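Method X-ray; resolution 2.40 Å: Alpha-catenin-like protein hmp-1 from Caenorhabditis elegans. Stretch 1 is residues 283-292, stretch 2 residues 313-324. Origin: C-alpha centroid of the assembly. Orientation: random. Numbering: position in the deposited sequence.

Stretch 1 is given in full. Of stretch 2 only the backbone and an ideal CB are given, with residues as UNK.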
# COMPACT_ATOMS: atom_id res chain seq x y z
N ILE A 283 5.17 6.35 10.51
CA ILE A 283 6.50 6.47 9.92
C ILE A 283 7.38 5.29 10.31
O ILE A 283 8.05 4.69 9.47
CB ILE A 283 7.17 7.79 10.33
CG1 ILE A 283 6.42 8.96 9.70
CG2 ILE A 283 8.63 7.80 9.91
CD1 ILE A 283 7.01 10.31 10.01
N ARG A 284 7.36 4.93 11.59
CA ARG A 284 8.14 3.81 12.08
C ARG A 284 7.73 2.51 11.39
O ARG A 284 8.57 1.76 10.90
CB ARG A 284 8.00 3.66 13.60
CG ARG A 284 8.76 2.47 14.16
CD ARG A 284 8.60 2.35 15.67
NE ARG A 284 9.31 1.17 16.18
CZ ARG A 284 10.55 1.19 16.64
NH1 ARG A 284 11.24 2.32 16.68
NH2 ARG A 284 11.11 0.06 17.07
N GLY A 285 6.42 2.26 11.35
CA GLY A 285 5.88 1.07 10.73
C GLY A 285 6.23 0.95 9.26
O GLY A 285 6.65 -0.12 8.80
N ARG A 286 6.05 2.03 8.52
CA ARG A 286 6.35 2.05 7.09
C ARG A 286 7.85 1.85 6.84
O ARG A 286 8.24 1.12 5.92
CB ARG A 286 5.90 3.37 6.46
CG ARG A 286 4.40 3.62 6.49
CD ARG A 286 4.04 4.80 5.60
NE ARG A 286 2.91 5.57 6.10
CZ ARG A 286 1.63 5.31 5.83
NH1 ARG A 286 1.31 4.28 5.06
NH2 ARG A 286 0.68 6.08 6.34
N ALA A 287 8.67 2.50 7.65
CA ALA A 287 10.12 2.40 7.52
C ALA A 287 10.59 0.97 7.74
O ALA A 287 11.47 0.48 7.03
CB ALA A 287 10.81 3.34 8.51
N LEU A 288 9.99 0.29 8.71
CA LEU A 288 10.36 -1.08 9.00
C LEU A 288 9.88 -2.03 7.90
O LEU A 288 10.53 -3.03 7.60
CB LEU A 288 9.82 -1.51 10.37
CG LEU A 288 10.56 -0.91 11.57
CD1 LEU A 288 9.95 -1.35 12.89
CD2 LEU A 288 12.04 -1.28 11.51
N ARG A 289 8.74 -1.71 7.31
CA ARG A 289 8.24 -2.47 6.16
C ARG A 289 9.20 -2.34 4.98
O ARG A 289 9.47 -3.32 4.28
CB ARG A 289 6.84 -2.00 5.77
CG ARG A 289 5.73 -2.60 6.62
CD ARG A 289 5.46 -4.05 6.21
NE ARG A 289 4.74 -4.11 4.94
CZ ARG A 289 4.90 -5.06 4.02
NH1 ARG A 289 5.77 -6.05 4.22
NH2 ARG A 289 4.20 -5.02 2.90
N VAL A 290 9.71 -1.13 4.76
CA VAL A 290 10.71 -0.89 3.73
C VAL A 290 11.95 -1.75 3.96
O VAL A 290 12.49 -2.34 3.03
CB VAL A 290 11.12 0.61 3.69
CG1 VAL A 290 12.43 0.80 2.91
CG2 VAL A 290 10.01 1.44 3.08
N CYS A 291 12.39 -1.84 5.21
CA CYS A 291 13.53 -2.69 5.56
C CYS A 291 13.25 -4.16 5.25
O CYS A 291 14.09 -4.84 4.66
CB CYS A 291 13.88 -2.54 7.05
SG CYS A 291 14.54 -0.91 7.49
N ASP A 292 12.08 -4.65 5.65
CA ASP A 292 11.70 -6.04 5.41
C ASP A 292 11.69 -6.39 3.93
O ASP A 292 12.25 -7.41 3.51
CB ASP A 292 10.31 -6.33 6.00
CG ASP A 292 10.32 -6.38 7.51
OD1 ASP A 292 11.40 -6.57 8.09
OD2 ASP A 292 9.23 -6.25 8.10
N UNK A 313 22.74 -0.13 3.63
CA UNK A 313 21.90 1.06 3.68
C UNK A 313 20.63 0.79 4.47
O UNK A 313 20.16 1.64 5.23
CB UNK A 313 21.55 1.53 2.27
N UNK A 314 20.07 -0.41 4.28
CA UNK A 314 18.88 -0.83 5.02
C UNK A 314 19.17 -0.94 6.51
O UNK A 314 18.36 -0.53 7.34
CB UNK A 314 18.36 -2.17 4.49
N UNK A 315 20.33 -1.49 6.84
CA UNK A 315 20.75 -1.67 8.22
C UNK A 315 20.84 -0.33 8.96
O UNK A 315 20.60 -0.26 10.17
CB UNK A 315 22.10 -2.39 8.27
N UNK A 316 21.20 0.72 8.23
CA UNK A 316 21.29 2.06 8.80
C UNK A 316 19.91 2.57 9.22
O UNK A 316 19.74 3.10 10.32
CB UNK A 316 21.93 3.02 7.80
N UNK A 317 18.94 2.41 8.33
CA UNK A 317 17.56 2.78 8.64
C UNK A 317 17.04 1.98 9.83
O UNK A 317 16.55 2.56 10.80
CB UNK A 317 16.66 2.56 7.42
N UNK A 318 17.17 0.66 9.76
CA UNK A 318 16.59 -0.23 10.75
C UNK A 318 17.24 -0.15 12.13
O UNK A 318 16.54 -0.08 13.14
CB UNK A 318 16.67 -1.67 10.24
N UNK A 319 18.57 -0.15 12.19
CA UNK A 319 19.27 -0.25 13.47
C UNK A 319 19.72 1.10 14.04
O UNK A 319 20.17 1.17 15.18
CB UNK A 319 20.49 -1.16 13.31
N UNK A 320 19.60 2.16 13.25
CA UNK A 320 20.00 3.49 13.72
C UNK A 320 18.90 4.54 13.59
O UNK A 320 18.43 5.09 14.59
CB UNK A 320 21.23 3.96 12.95
N UNK A 321 18.50 4.83 12.35
CA UNK A 321 17.60 5.95 12.07
C UNK A 321 16.23 5.79 12.74
O UNK A 321 15.69 6.76 13.28
CB UNK A 321 17.42 6.10 10.56
N UNK A 322 15.68 4.58 12.71
CA UNK A 322 14.38 4.32 13.30
C UNK A 322 14.37 4.57 14.81
O UNK A 322 13.45 5.21 15.33
CB UNK A 322 13.96 2.88 13.01
N UNK A 323 15.39 4.09 15.51
CA UNK A 323 15.50 4.31 16.95
C UNK A 323 15.72 5.78 17.30
O UNK A 323 15.07 6.31 18.20
CB UNK A 323 16.64 3.47 17.52
N UNK A 324 16.63 6.43 16.58
CA UNK A 324 16.92 7.84 16.80
C UNK A 324 15.68 8.70 16.55
O UNK A 324 15.44 9.68 17.26
CB UNK A 324 18.07 8.29 15.90

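The two helices run nearly antiparallel, their directions 155° apart and their axes 9.5 Å apart at closest approach, so successive turns of stretch 2 meet stretch 1 in reverse order, from Cys-291 back to Arg-284.

Position 313 has nothing of stretch 1 near its CB, so stretch 1 places no demand on it, and any residue at home in a helix would do; it is Ala-313.

At position 314 the CA-to-CB bond points toward stretch 1, and the ideal CB lies 5.0 Å from the CA of Cys-291. The space between suits a compact apolar side chain. Val-314 occupies it in the t rotamer, with CG1 3.8 Å from the CB of Cys-291.

Positions 315 and 316 point away, and stretch 1 does not restrict the choice; they are Arg-315 and Ile-316.

Position 317 again points toward stretch 1, its ideal CB 4.1 Å from the SG of Cys-291. Beyond lie the apolar surfaces of Ala-287 and Val-290, so a medium-sized aliphatic residue such as leucine, isoleucine or methionine would suit. Leu-317 (t, p) sends CD2 to 3.6 Å from the SG of Cys-291 and 4.2 Å from the CB of Ala-287.

At position 318 CA-to-CB points sideways, and the ideal CB is 3.6 Å from the SG of Cys-291 and 4.8 Å from the CD2 of Leu-288. An aliphatic stem fits, while the carboxylate of Asp-292 favours a basic or polar end. Lys-318, extended with every chi in t, packs CG 4.3 Å from the CD2 of Leu-288. Its NZ stays 4.1 Å from the OD1 of Asp-292, beyond a salt bridge, and one water joins the two, donating to OD1 (3.0 Å) and accepting from NZ (3.1 Å).

Positions 319, 320 and 321, in a wider pi-type turn spanning 317 to 321, are out of reach, so many residues would serve. Thr-319 donates from OG1 to the O of Arg-315 (2.6 Å); Gln-320 and Arg-321 follow.

Position 322 points toward stretch 1, its ideal CB 4.6 Å from the NH1 of Arg-284 and 4.8 Å from the CD2 of Leu-288. A branched aliphatic residue could serve both the apolar patch and the flat guanidinium. Val-322 does so: CG2 lies 4.1 Å from the CB of Ala-287 and 4.3 Å from the CD2 of Leu-288, while CG1 covers one face of the guanidinium, 3.2 Å from the NH1 of Arg-284.

Position 323 starts away from stretch 1, but the end of an acidic or polar side chain could come nearer to the guanidinium of Arg-284. Asp-323 brings OD1 near the guanidinium plane, 4.0 Å from the NH1 of Arg-284, too far for a salt bridge.

Position 324 is out of reach, and stretch 1 does not restrict the choice; it is Gln-324.

Stretch 2, residues 313-324: AVRILKTQRVDQ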
# COMPACT_ATOMS: atom_id res chain seq x y z
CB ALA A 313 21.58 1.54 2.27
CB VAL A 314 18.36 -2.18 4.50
CG1 VAL A 314 17.29 -2.74 5.42
CG2 VAL A 314 17.83 -2.03 3.08
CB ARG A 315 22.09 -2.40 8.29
CG ARG A 315 22.57 -2.68 9.70
CD ARG A 315 23.83 -3.53 9.70
NE ARG A 315 24.30 -3.78 11.06
CZ ARG A 315 23.86 -4.76 11.84
NH1 ARG A 315 22.93 -5.60 11.39
NH2 ARG A 315 24.34 -4.91 13.06
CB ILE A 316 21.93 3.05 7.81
CG1 ILE A 316 23.40 2.68 7.57
CG2 ILE A 316 21.82 4.48 8.32
CD1 ILE A 316 24.13 3.63 6.65
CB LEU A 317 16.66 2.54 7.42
CG LEU A 317 15.18 2.86 7.63
CD1 LEU A 317 14.99 4.33 7.98
CD2 LEU A 317 14.36 2.49 6.39
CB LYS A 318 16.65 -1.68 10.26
CG LYS A 318 16.07 -2.68 11.24
CD LYS A 318 15.61 -3.95 10.55
CE LYS A 318 14.88 -4.86 11.52
NZ LYS A 318 14.39 -6.10 10.84
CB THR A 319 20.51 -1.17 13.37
OG1 THR A 319 21.54 -0.51 12.62
CG2 THR A 319 20.15 -2.48 12.69
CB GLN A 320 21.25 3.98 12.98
CG GLN A 320 22.52 3.18 13.27
CD GLN A 320 23.72 3.72 12.52
OE1 GLN A 320 23.61 4.69 11.76
NE2 GLN A 320 24.87 3.10 12.72
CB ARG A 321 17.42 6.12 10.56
CG ARG A 321 18.72 6.40 9.81
CD ARG A 321 19.35 7.72 10.24
NE ARG A 321 20.64 7.96 9.61
CZ ARG A 321 21.81 7.75 10.20
NH1 ARG A 321 21.86 7.31 11.45
NH2 ARG A 321 22.94 8.00 9.55
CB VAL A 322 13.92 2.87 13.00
CG1 VAL A 322 12.78 2.47 13.91
CG2 VAL A 322 13.50 2.74 11.54
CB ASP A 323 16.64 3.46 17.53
CG ASP A 323 16.31 1.99 17.57
OD1 ASP A 323 15.11 1.65 17.64
OD2 ASP A 323 17.25 1.16 17.53
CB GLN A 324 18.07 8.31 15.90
CG GLN A 324 19.40 7.64 16.19
CD GLN A 324 20.45 7.94 15.14
OE1 GLN A 324 20.20 8.71 14.20
NE2 GLN A 324 21.62 7.34 15.28
O HOH W 1 11.67 -4.75 10.50
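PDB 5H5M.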